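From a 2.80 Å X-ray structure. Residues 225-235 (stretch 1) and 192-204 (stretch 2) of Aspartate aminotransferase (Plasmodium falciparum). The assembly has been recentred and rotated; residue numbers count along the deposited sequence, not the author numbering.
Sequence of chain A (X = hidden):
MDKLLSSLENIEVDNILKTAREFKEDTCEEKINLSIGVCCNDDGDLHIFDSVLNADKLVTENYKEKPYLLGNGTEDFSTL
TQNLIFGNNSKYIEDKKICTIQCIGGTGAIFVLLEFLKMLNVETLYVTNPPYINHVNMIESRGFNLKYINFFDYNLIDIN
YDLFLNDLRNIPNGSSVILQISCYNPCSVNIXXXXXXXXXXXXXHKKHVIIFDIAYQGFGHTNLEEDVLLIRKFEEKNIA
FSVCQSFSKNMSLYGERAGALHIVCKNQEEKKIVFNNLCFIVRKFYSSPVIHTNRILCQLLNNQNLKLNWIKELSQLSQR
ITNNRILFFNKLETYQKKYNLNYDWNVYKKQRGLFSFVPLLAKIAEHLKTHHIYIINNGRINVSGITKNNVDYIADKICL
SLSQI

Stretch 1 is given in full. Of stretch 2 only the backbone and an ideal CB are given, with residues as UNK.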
ATOM      1  N   GLU A 225      21.726  14.235 -11.518  1.00 90.90           N
ATOM      2  CA  GLU A 225      20.837  15.092 -12.277  1.00 89.85           C
ATOM      3  C   GLU A 225      20.941  14.730 -13.746  1.00 88.48           C
ATOM      4  O   GLU A 225      19.999  14.945 -14.492  1.00 87.44           O
ATOM      5  CB  GLU A 225      21.132  16.574 -12.049  1.00 91.83           C
ATOM      6  CG  GLU A 225      20.820  17.045 -10.635  1.00 93.23           C
ATOM      7  CD  GLU A 225      20.717  18.562 -10.502  1.00 96.12           C
ATOM      8  OE1 GLU A 225      19.827  19.020  -9.753  1.00 96.79           O
ATOM      9  OE2 GLU A 225      21.504  19.299 -11.139  1.00 97.71           O
ATOM     10  N   GLU A 226      22.084  14.167 -14.149  1.00 88.30           N
ATOM     11  CA  GLU A 226      22.284  13.694 -15.529  1.00 87.08           C
ATOM     12  C   GLU A 226      21.163  12.728 -15.925  1.00 84.07           C
ATOM     13  O   GLU A 226      20.449  12.973 -16.896  1.00 83.26           O
ATOM     14  CB  GLU A 226      23.656  13.011 -15.715  1.00 88.19           C
ATOM     15  CG  GLU A 226      24.837  13.903 -16.150  1.00 91.79           C
ATOM     16  CD  GLU A 226      25.979  13.106 -16.836  1.00 95.22           C
ATOM     17  OE1 GLU A 226      25.768  12.685 -17.999  1.00 95.03           O
ATOM     18  OE2 GLU A 226      27.076  12.911 -16.229  1.00 96.20           O
ATOM     19  N   ASP A 227      20.999  11.660 -15.139  1.00 82.00           N
ATOM     20  CA  ASP A 227      20.049  10.568 -15.405  1.00 79.07           C
ATOM     21  C   ASP A 227      18.640  11.005 -15.772  1.00 77.27           C
ATOM     22  O   ASP A 227      17.881  10.242 -16.372  1.00 76.13           O
ATOM     23  CB  ASP A 227      19.966   9.652 -14.187  1.00 78.54           C
ATOM     24  CG  ASP A 227      21.195   8.791 -14.021  1.00 79.36           C
ATOM     25  OD1 ASP A 227      22.004   8.698 -14.970  1.00 80.86           O
ATOM     26  OD2 ASP A 227      21.358   8.197 -12.939  1.00 78.78           O
ATOM     27  N   VAL A 228      18.303  12.237 -15.411  1.00 76.73           N
ATOM     28  CA  VAL A 228      16.954  12.747 -15.567  1.00 74.67           C
ATOM     29  C   VAL A 228      16.912  13.960 -16.520  1.00 74.77           C
ATOM     30  O   VAL A 228      15.990  14.777 -16.468  1.00 74.77           O
ATOM     31  CB  VAL A 228      16.362  13.047 -14.164  1.00 74.49           C
ATOM     32  CG1 VAL A 228      16.454  14.535 -13.805  1.00 75.65           C
ATOM     33  CG2 VAL A 228      14.958  12.527 -14.048  1.00 72.43           C
ATOM     34  N   LEU A 229      17.898  14.056 -17.411  1.00 74.54           N
ATOM     35  CA  LEU A 229      17.999  15.218 -18.303  1.00 74.86           C
ATOM     36  C   LEU A 229      16.818  15.355 -19.254  1.00 74.13           C
ATOM     37  O   LEU A 229      16.267  16.450 -19.399  1.00 75.06           O
ATOM     38  CB  LEU A 229      19.321  15.250 -19.095  1.00 75.39           C
ATOM     39  CG  LEU A 229      19.545  16.415 -20.076  1.00 75.39           C
ATOM     40  CD1 LEU A 229      19.298  17.789 -19.455  1.00 75.08           C
ATOM     41  CD2 LEU A 229      20.942  16.356 -20.656  1.00 75.17           C
ATOM     42  N   LEU A 230      16.430  14.257 -19.895  1.00 72.62           N
ATOM     43  CA  LEU A 230      15.373  14.323 -20.884  1.00 71.92           C
ATOM     44  C   LEU A 230      14.166  15.000 -20.280  1.00 71.88           C
ATOM     45  O   LEU A 230      13.511  15.815 -20.939  1.00 72.75           O
ATOM     46  CB  LEU A 230      14.979  12.943 -21.364  1.00 70.64           C
ATOM     47  CG  LEU A 230      14.582  12.799 -22.835  1.00 71.04           C
ATOM     48  CD1 LEU A 230      13.570  11.675 -22.931  1.00 71.83           C
ATOM     49  CD2 LEU A 230      14.046  14.066 -23.504  1.00 70.93           C
ATOM     50  N   ILE A 231      13.890  14.671 -19.020  1.00 71.16           N
ATOM     51  CA  ILE A 231      12.742  15.225 -18.321  1.00 71.06           C
ATOM     52  C   ILE A 231      12.898  16.734 -18.230  1.00 73.01           C
ATOM     53  O   ILE A 231      11.958  17.476 -18.534  1.00 73.67           O
ATOM     54  CB  ILE A 231      12.560  14.598 -16.925  1.00 70.03           C
ATOM     55  CG1 ILE A 231      12.120  13.146 -17.074  1.00 67.68           C
ATOM     56  CG2 ILE A 231      11.528  15.369 -16.113  1.00 70.08           C
ATOM     57  CD1 ILE A 231      12.084  12.362 -15.788  1.00 65.11           C
ATOM     58  N   ARG A 232      14.086  17.181 -17.831  1.00 74.31           N
ATOM     59  CA  ARG A 232      14.339  18.615 -17.659  1.00 76.63           C
ATOM     60  C   ARG A 232      14.325  19.372 -18.983  1.00 78.21           C
ATOM     61  O   ARG A 232      13.790  20.481 -19.078  1.00 78.96           O
ATOM     62  CB  ARG A 232      15.628  18.853 -16.875  1.00 77.18           C
ATOM     63  CG  ARG A 232      15.408  18.698 -15.382  1.00 75.97           C
ATOM     64  CD  ARG A 232      16.691  18.457 -14.645  1.00 74.84           C
ATOM     65  NE  ARG A 232      16.468  17.768 -13.380  1.00 73.41           N
ATOM     66  CZ  ARG A 232      17.270  17.875 -12.326  1.00 75.34           C
ATOM     67  NH1 ARG A 232      18.329  18.667 -12.380  1.00 77.12           N
ATOM     68  NH2 ARG A 232      17.008  17.210 -11.207  1.00 75.66           N
ATOM     69  N   LYS A 233      14.878  18.746 -20.011  1.00 79.12           N
ATOM     70  CA  LYS A 233      14.789  19.296 -21.349  1.00 81.21           C
ATOM     71  C   LYS A 233      13.315  19.412 -21.770  1.00 81.55           C
ATOM     72  O   LYS A 233      12.883  20.490 -22.164  1.00 82.71           O
ATOM     73  CB  LYS A 233      15.633  18.479 -22.329  1.00 80.72           C
ATOM     74  CG  LYS A 233      16.271  19.342 -23.388  1.00 83.08           C
ATOM     75  CD  LYS A 233      17.621  18.806 -23.883  1.00 84.23           C
ATOM     76  CE  LYS A 233      18.088  19.652 -25.079  1.00 86.38           C
ATOM     77  NZ  LYS A 233      19.382  19.239 -25.701  1.00 87.84           N
ATOM     78  N   PHE A 234      12.554  18.319 -21.644  1.00 81.13           N
ATOM     79  CA  PHE A 234      11.090  18.310 -21.832  1.00 81.82           C
ATOM     80  C   PHE A 234      10.386  19.486 -21.157  1.00 83.74           C
ATOM     81  O   PHE A 234       9.504  20.118 -21.740  1.00 84.32           O
ATOM     82  CB  PHE A 234      10.492  17.042 -21.233  1.00 80.09           C
ATOM     83  CG  PHE A 234      10.134  15.990 -22.233  1.00 78.94           C
ATOM     84  CD1 PHE A 234      11.056  15.025 -22.616  1.00 77.57           C
ATOM     85  CD2 PHE A 234       8.853  15.923 -22.751  1.00 78.06           C
ATOM     86  CE1 PHE A 234      10.712  14.030 -23.530  1.00 75.54           C
ATOM     87  CE2 PHE A 234       8.511  14.933 -23.665  1.00 76.50           C
ATOM     88  CZ  PHE A 234       9.445  13.990 -24.053  1.00 74.82           C
ATOM     89  N   GLU A 235      10.762  19.749 -19.910  1.00 85.19           N
ATOM     90  CA  GLU A 235      10.172  20.832 -19.135  1.00 87.39           C
ATOM     91  C   GLU A 235      10.392  22.200 -19.786  1.00 89.60           C
ATOM     92  O   GLU A 235       9.453  22.982 -19.936  1.00 90.47           O
ATOM     93  CB  GLU A 235      10.718  20.824 -17.713  1.00 87.54           C
ATOM     94  CG  GLU A 235      10.393  22.092 -16.940  1.00 90.45           C
ATOM     95  CD  GLU A 235      10.756  21.985 -15.483  1.00 92.19           C
ATOM     96  OE1 GLU A 235      11.854  21.466 -15.163  1.00 93.13           O
ATOM     97  OE2 GLU A 235       9.934  22.417 -14.657  1.00 92.36           O
ATOM     98  N   UNK A 192      21.124   8.420 -25.209  1.00 73.12           N
ATOM     99  CA  UNK A 192      22.167   9.460 -25.351  1.00 75.01           C
ATOM    100  C   UNK A 192      21.582  10.859 -25.647  1.00 75.19           C
ATOM    101  O   UNK A 192      20.604  10.982 -26.395  1.00 75.05           O
ATOM    102  CB  UNK A 192      23.134   9.068 -26.470  1.00 75.01           C
ATOM    103  N   UNK A 193      22.180  11.914 -25.095  1.00 75.65           N
ATOM    104  CA  UNK A 193      21.649  13.263 -25.337  1.00 75.95           C
ATOM    105  C   UNK A 193      21.599  13.606 -26.817  1.00 75.79           C
ATOM    106  O   UNK A 193      20.770  14.423 -27.226  1.00 75.90           O
ATOM    107  CB  UNK A 193      22.496  14.303 -24.601  1.00 75.95           C
ATOM    108  N   UNK A 194      22.492  13.004 -27.608  1.00 75.47           N
ATOM    109  CA  UNK A 194      22.517  13.224 -29.059  1.00 75.65           C
ATOM    110  C   UNK A 194      21.092  13.278 -29.630  1.00 74.41           C
ATOM    111  O   UNK A 194      20.824  14.038 -30.571  1.00 75.00           O
ATOM    112  CB  UNK A 194      23.320  12.120 -29.750  1.00 75.65           C
ATOM    113  N   UNK A 195      20.189  12.487 -29.033  1.00 72.31           N
ATOM    114  CA  UNK A 195      18.839  12.258 -29.563  1.00 70.89           C
ATOM    115  C   UNK A 195      17.661  12.946 -28.854  1.00 70.50           C
ATOM    116  O   UNK A 195      16.559  13.001 -29.416  1.00 70.19           O
ATOM    117  CB  UNK A 195      18.577  10.751 -29.548  1.00 70.89           C
ATOM    118  N   UNK A 196      17.875  13.457 -27.640  1.00 70.38           N
ATOM    119  CA  UNK A 196      16.799  14.132 -26.917  1.00 70.00           C
ATOM    120  C   UNK A 196      16.017  15.067 -27.845  1.00 71.20           C
ATOM    121  O   UNK A 196      14.822  14.877 -28.039  1.00 71.11           O
ATOM    122  CB  UNK A 196      17.366  14.917 -25.733  1.00 70.00           C
ATOM    123  N   UNK A 197      16.698  16.041 -28.443  1.00 72.81           N
ATOM    124  CA  UNK A 197      16.027  17.112 -29.188  1.00 74.33           C
ATOM    125  C   UNK A 197      15.099  16.603 -30.280  1.00 74.07           C
ATOM    126  O   UNK A 197      14.027  17.172 -30.509  1.00 74.44           O
ATOM    127  CB  UNK A 197      17.072  18.039 -29.812  1.00 74.33           C
ATOM    128  N   UNK A 198      15.502  15.542 -30.965  1.00 73.83           N
ATOM    129  CA  UNK A 198      14.653  15.024 -32.023  1.00 74.34           C
ATOM    130  C   UNK A 198      13.328  14.572 -31.411  1.00 73.73           C
ATOM    131  O   UNK A 198      12.255  15.002 -31.843  1.00 74.62           O
ATOM    132  CB  UNK A 198      15.338  13.875 -32.765  1.00 74.34           C
ATOM    133  N   UNK A 199      13.419  13.735 -30.380  1.00 72.71           N
ATOM    134  CA  UNK A 199      12.256  13.285 -29.608  1.00 71.82           C
ATOM    135  C   UNK A 199      11.323  14.446 -29.249  1.00 72.67           C
ATOM    136  O   UNK A 199      10.139  14.427 -29.586  1.00 72.92           O
ATOM    137  CB  UNK A 199      12.716  12.578 -28.332  1.00 71.82           C
ATOM    138  N   UNK A 200      11.858  15.456 -28.574  1.00 73.41           N
ATOM    139  CA  UNK A 200      11.047  16.577 -28.167  1.00 74.44           C
ATOM    140  C   UNK A 200      10.231  17.014 -29.364  1.00 75.87           C
ATOM    141  O   UNK A 200       9.046  17.295 -29.238  1.00 75.96           O
ATOM    142  CB  UNK A 200      11.902  17.722 -27.622  1.00 74.44           C
ATOM    143  N   UNK A 201      10.852  17.025 -30.537  1.00 77.42           N
ATOM    144  CA  UNK A 201      10.145  17.492 -31.726  1.00 79.56           C
ATOM    145  C   UNK A 201       9.022  16.554 -32.155  1.00 78.94           C
ATOM    146  O   UNK A 201       7.927  17.020 -32.491  1.00 79.77           O
ATOM    147  CB  UNK A 201      11.134  17.666 -32.881  1.00 79.56           C
ATOM    148  N   UNK A 202       9.308  15.249 -32.141  1.00 77.80           N
ATOM    149  CA  UNK A 202       8.321  14.200 -32.445  1.00 77.13           C
ATOM    150  C   UNK A 202       7.157  14.254 -31.459  1.00 76.37           C
ATOM    151  O   UNK A 202       5.986  14.269 -31.856  1.00 77.03           O
ATOM    152  CB  UNK A 202       8.975  12.817 -32.409  1.00 77.13           C
ATOM    153  N   UNK A 203       7.497  14.282 -30.175  1.00 75.20           N
ATOM    154  CA  UNK A 203       6.515  14.318 -29.096  1.00 74.39           C
ATOM    155  C   UNK A 203       5.628  15.553 -29.192  1.00 75.61           C
ATOM    156  O   UNK A 203       4.447  15.479 -28.872  1.00 75.65           O
ATOM    157  CB  UNK A 203       7.218  14.283 -27.738  1.00 74.39           C
ATOM    158  N   UNK A 204       6.196  16.672 -29.643  1.00 76.84           N
ATOM    159  CA  UNK A 204       5.426  17.901 -29.856  1.00 78.44           C
ATOM    160  C   UNK A 204       4.469  17.820 -31.045  1.00 79.62           C
ATOM    161  O   UNK A 204       3.323  18.269 -30.955  1.00 80.31           O
ATOM    162  CB  UNK A 204       6.383  19.077 -30.059  1.00 78.44           C
TER

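Two helices, 229-235 and 193-204, pass at 10.4 Å between axes with their N-to-C directions 42° apart, and side chains from both helices meet between them. The CA register fixes the frame: Leu230 lies across from position 196, and Phe234 from position 200.

Position 192 precedes the helix with phi/psi -65/143, and nothing of stretch 1 comes within 5.5 Å of its CB. Many residues would serve; it is Glu192, which makes no contact with stretch 1.

At 193 the CB points sideways, 4.7 Å from Leu229 CD2. A long side chain could run along that leucine, and a positive end would suit the nearby carboxylate of Glu226. The deposited Glu193 takes the first option but not the second: its CD lies 3.6 Å from Leu229 CD2, while its OE2 stands 4.4 Å from Glu226 OE1, two like charges close together.

Positions 194 and 195 are out of reach of stretch 1, which therefore sets no preference. They are Lys194 and Tyr195.

Position 196 has two close neighbours in stretch 1. Its CB points toward stretch 1, 4.1 Å from Leu230 CD2 and 4.3 Å from Lys233 CD, with Leu229 also close to the path beyond. This is an apolar site for Leu, Met, Ile or an aromatic. Phe196, with chi1 m, has more of its own surface covered by the other stretch (82 Å²) than any other residue of stretch 2. Leu230 CG sits over one ring face in a CH-pi contact, 4.1 Å from the centroid of the Phe196 ring, while Leu229 CD2 meets the ring edge 3.5 Å from Phe196 CE1. Lys233 CD is also at the edge, 4.3 Å from Phe196 CD1.

At 197 the CB is directed sideways, but Lys233 NZ is 4.9 Å from it. An acid suits, and Asn or Gln could offer an oxygen. Asp197, chi1 m, answers with a salt bridge: Lys233 NZ donates to Asp197 OD2 at 3.0 Å, with a second, weak hydrogen bond to Asp197 OD1 at 3.3 Å.

Position 198 is out of reach of stretch 1, so many side chains would do; Glu198 makes no contact with stretch 1.

Position 199 points toward stretch 1, its CB 5.2 Å from Leu230 CD2 and 5.4 Å from Phe234 CE1. A branched or medium apolar residue fits. Ile199 brings CG2 to 4.3 Å from Phe234 CZ.

At 200 the CB points sideways and has no neighbour within 5.5 Å, so a short side chain would fall short; Ile, Leu or Met could reach back. Ile200, with chi1 and chi2 both m, does so: its CD1 lies over one face of the Phe234 ring, 3.7 Å from the centroid, and also 3.7 Å from Leu230 CD2.

Positions 201 and 202 are out of reach, and stretch 1 sets no preference there; they are Glu201 and Ile202.

Position 203 points toward stretch 1, its CB 4.3 Å from Phe234 CZ. With the ring so near, a compact apolar residue is a natural choice. Val203, chi1 t, places CG1 3.7 Å from Phe234 CE2, at the ring edge.

Position 204 is out of reach of stretch 1, so many side chains would do; it is Leu204.

Stretch 2 192-204: EEKYFDEIIEIVL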
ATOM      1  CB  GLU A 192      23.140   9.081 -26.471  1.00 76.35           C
ATOM      2  CG  GLU A 192      23.741   7.684 -26.363  1.00 77.98           C
ATOM      3  CD  GLU A 192      24.370   7.204 -27.672  1.00 80.77           C
ATOM      4  OE1 GLU A 192      23.928   7.639 -28.762  1.00 81.18           O
ATOM      5  OE2 GLU A 192      25.304   6.375 -27.604  1.00 82.44           O
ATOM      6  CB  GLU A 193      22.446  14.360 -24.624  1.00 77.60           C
ATOM      7  CG  GLU A 193      23.023  13.998 -23.276  1.00 79.43           C
ATOM      8  CD  GLU A 193      23.751  15.167 -22.625  1.00 83.41           C
ATOM      9  OE1 GLU A 193      23.636  16.323 -23.124  1.00 84.30           O
ATOM     10  OE2 GLU A 193      24.434  14.920 -21.603  1.00 84.78           O
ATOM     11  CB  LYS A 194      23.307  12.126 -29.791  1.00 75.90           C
ATOM     12  CG  LYS A 194      24.598  11.697 -29.140  1.00 77.34           C
ATOM     13  CD  LYS A 194      25.359  10.726 -30.033  1.00 79.34           C
ATOM     14  CE  LYS A 194      26.759  10.458 -29.464  1.00 81.76           C
ATOM     15  NZ  LYS A 194      27.512   9.473 -30.281  1.00 82.36           N
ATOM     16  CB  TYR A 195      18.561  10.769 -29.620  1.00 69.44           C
ATOM     17  CG  TYR A 195      19.458  10.032 -30.555  1.00 69.59           C
ATOM     18  CD1 TYR A 195      19.127   9.889 -31.896  1.00 69.35           C
ATOM     19  CD2 TYR A 195      20.648   9.465 -30.098  1.00 70.41           C
ATOM     20  CE1 TYR A 195      19.965   9.195 -32.767  1.00 70.95           C
ATOM     21  CE2 TYR A 195      21.491   8.765 -30.952  1.00 70.61           C
ATOM     22  CZ  TYR A 195      21.151   8.636 -32.286  1.00 70.88           C
ATOM     23  OH  TYR A 195      21.989   7.947 -33.138  1.00 70.91           O
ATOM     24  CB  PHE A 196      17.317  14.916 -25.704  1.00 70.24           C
ATOM     25  CG  PHE A 196      17.960  14.067 -24.630  1.00 68.61           C
ATOM     26  CD1 PHE A 196      18.641  14.672 -23.579  1.00 68.14           C
ATOM     27  CD2 PHE A 196      17.897  12.680 -24.662  1.00 67.32           C
ATOM     28  CE1 PHE A 196      19.229  13.916 -22.580  1.00 67.07           C
ATOM     29  CE2 PHE A 196      18.484  11.920 -23.660  1.00 66.31           C
ATOM     30  CZ  PHE A 196      19.158  12.544 -22.621  1.00 66.53           C
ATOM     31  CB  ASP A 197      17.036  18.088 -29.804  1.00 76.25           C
ATOM     32  CG  ASP A 197      18.125  18.496 -28.837  1.00 77.70           C
ATOM     33  OD1 ASP A 197      19.024  17.659 -28.549  1.00 78.99           O
ATOM     34  OD2 ASP A 197      18.084  19.659 -28.385  1.00 78.51           O
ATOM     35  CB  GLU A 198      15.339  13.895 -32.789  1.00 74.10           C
ATOM     36  CG  GLU A 198      14.848  13.740 -34.226  1.00 74.75           C
ATOM     37  CD  GLU A 198      15.566  12.624 -34.989  1.00 74.99           C
ATOM     38  OE1 GLU A 198      14.899  11.940 -35.806  1.00 75.91           O
ATOM     39  OE2 GLU A 198      16.785  12.426 -34.773  1.00 73.76           O
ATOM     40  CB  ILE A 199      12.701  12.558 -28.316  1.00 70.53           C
ATOM     41  CG1 ILE A 199      13.468  11.280 -28.663  1.00 69.41           C
ATOM     42  CG2 ILE A 199      11.517  12.244 -27.436  1.00 69.52           C
ATOM     43  CD1 ILE A 199      14.384  10.782 -27.567  1.00 67.34           C
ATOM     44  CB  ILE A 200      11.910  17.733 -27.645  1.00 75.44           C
ATOM     45  CG1 ILE A 200      12.887  17.231 -26.570  1.00 74.63           C
ATOM     46  CG2 ILE A 200      11.035  18.883 -27.128  1.00 75.99           C
ATOM     47  CD1 ILE A 200      12.260  16.860 -25.227  1.00 73.68           C
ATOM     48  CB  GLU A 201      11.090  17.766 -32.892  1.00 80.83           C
ATOM     49  CG  GLU A 201      10.396  18.597 -33.956  1.00 84.50           C
ATOM     50  CD  GLU A 201      11.352  19.261 -34.917  1.00 88.57           C
ATOM     51  OE1 GLU A 201      10.965  20.313 -35.480  1.00 89.95           O
ATOM     52  OE2 GLU A 201      12.477  18.732 -35.105  1.00 89.80           O
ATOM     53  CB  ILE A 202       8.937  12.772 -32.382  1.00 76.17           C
ATOM     54  CG1 ILE A 202      10.202  12.663 -33.245  1.00 76.55           C
ATOM     55  CG2 ILE A 202       7.890  11.702 -32.762  1.00 75.69           C
ATOM     56  CD1 ILE A 202      10.698  11.226 -33.428  1.00 75.70           C
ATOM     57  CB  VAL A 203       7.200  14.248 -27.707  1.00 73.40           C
ATOM     58  CG1 VAL A 203       6.200  14.497 -26.573  1.00 72.80           C
ATOM     59  CG2 VAL A 203       7.877  12.911 -27.529  1.00 71.68           C
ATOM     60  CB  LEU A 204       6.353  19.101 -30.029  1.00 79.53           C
ATOM     61  CG  LEU A 204       6.901  19.704 -28.742  1.00 79.04           C
ATOM     62  CD1 LEU A 204       8.155  20.508 -29.040  1.00 80.29           C
ATOM     63  CD2 LEU A 204       5.853  20.556 -28.050  1.00 79.61           C
TER
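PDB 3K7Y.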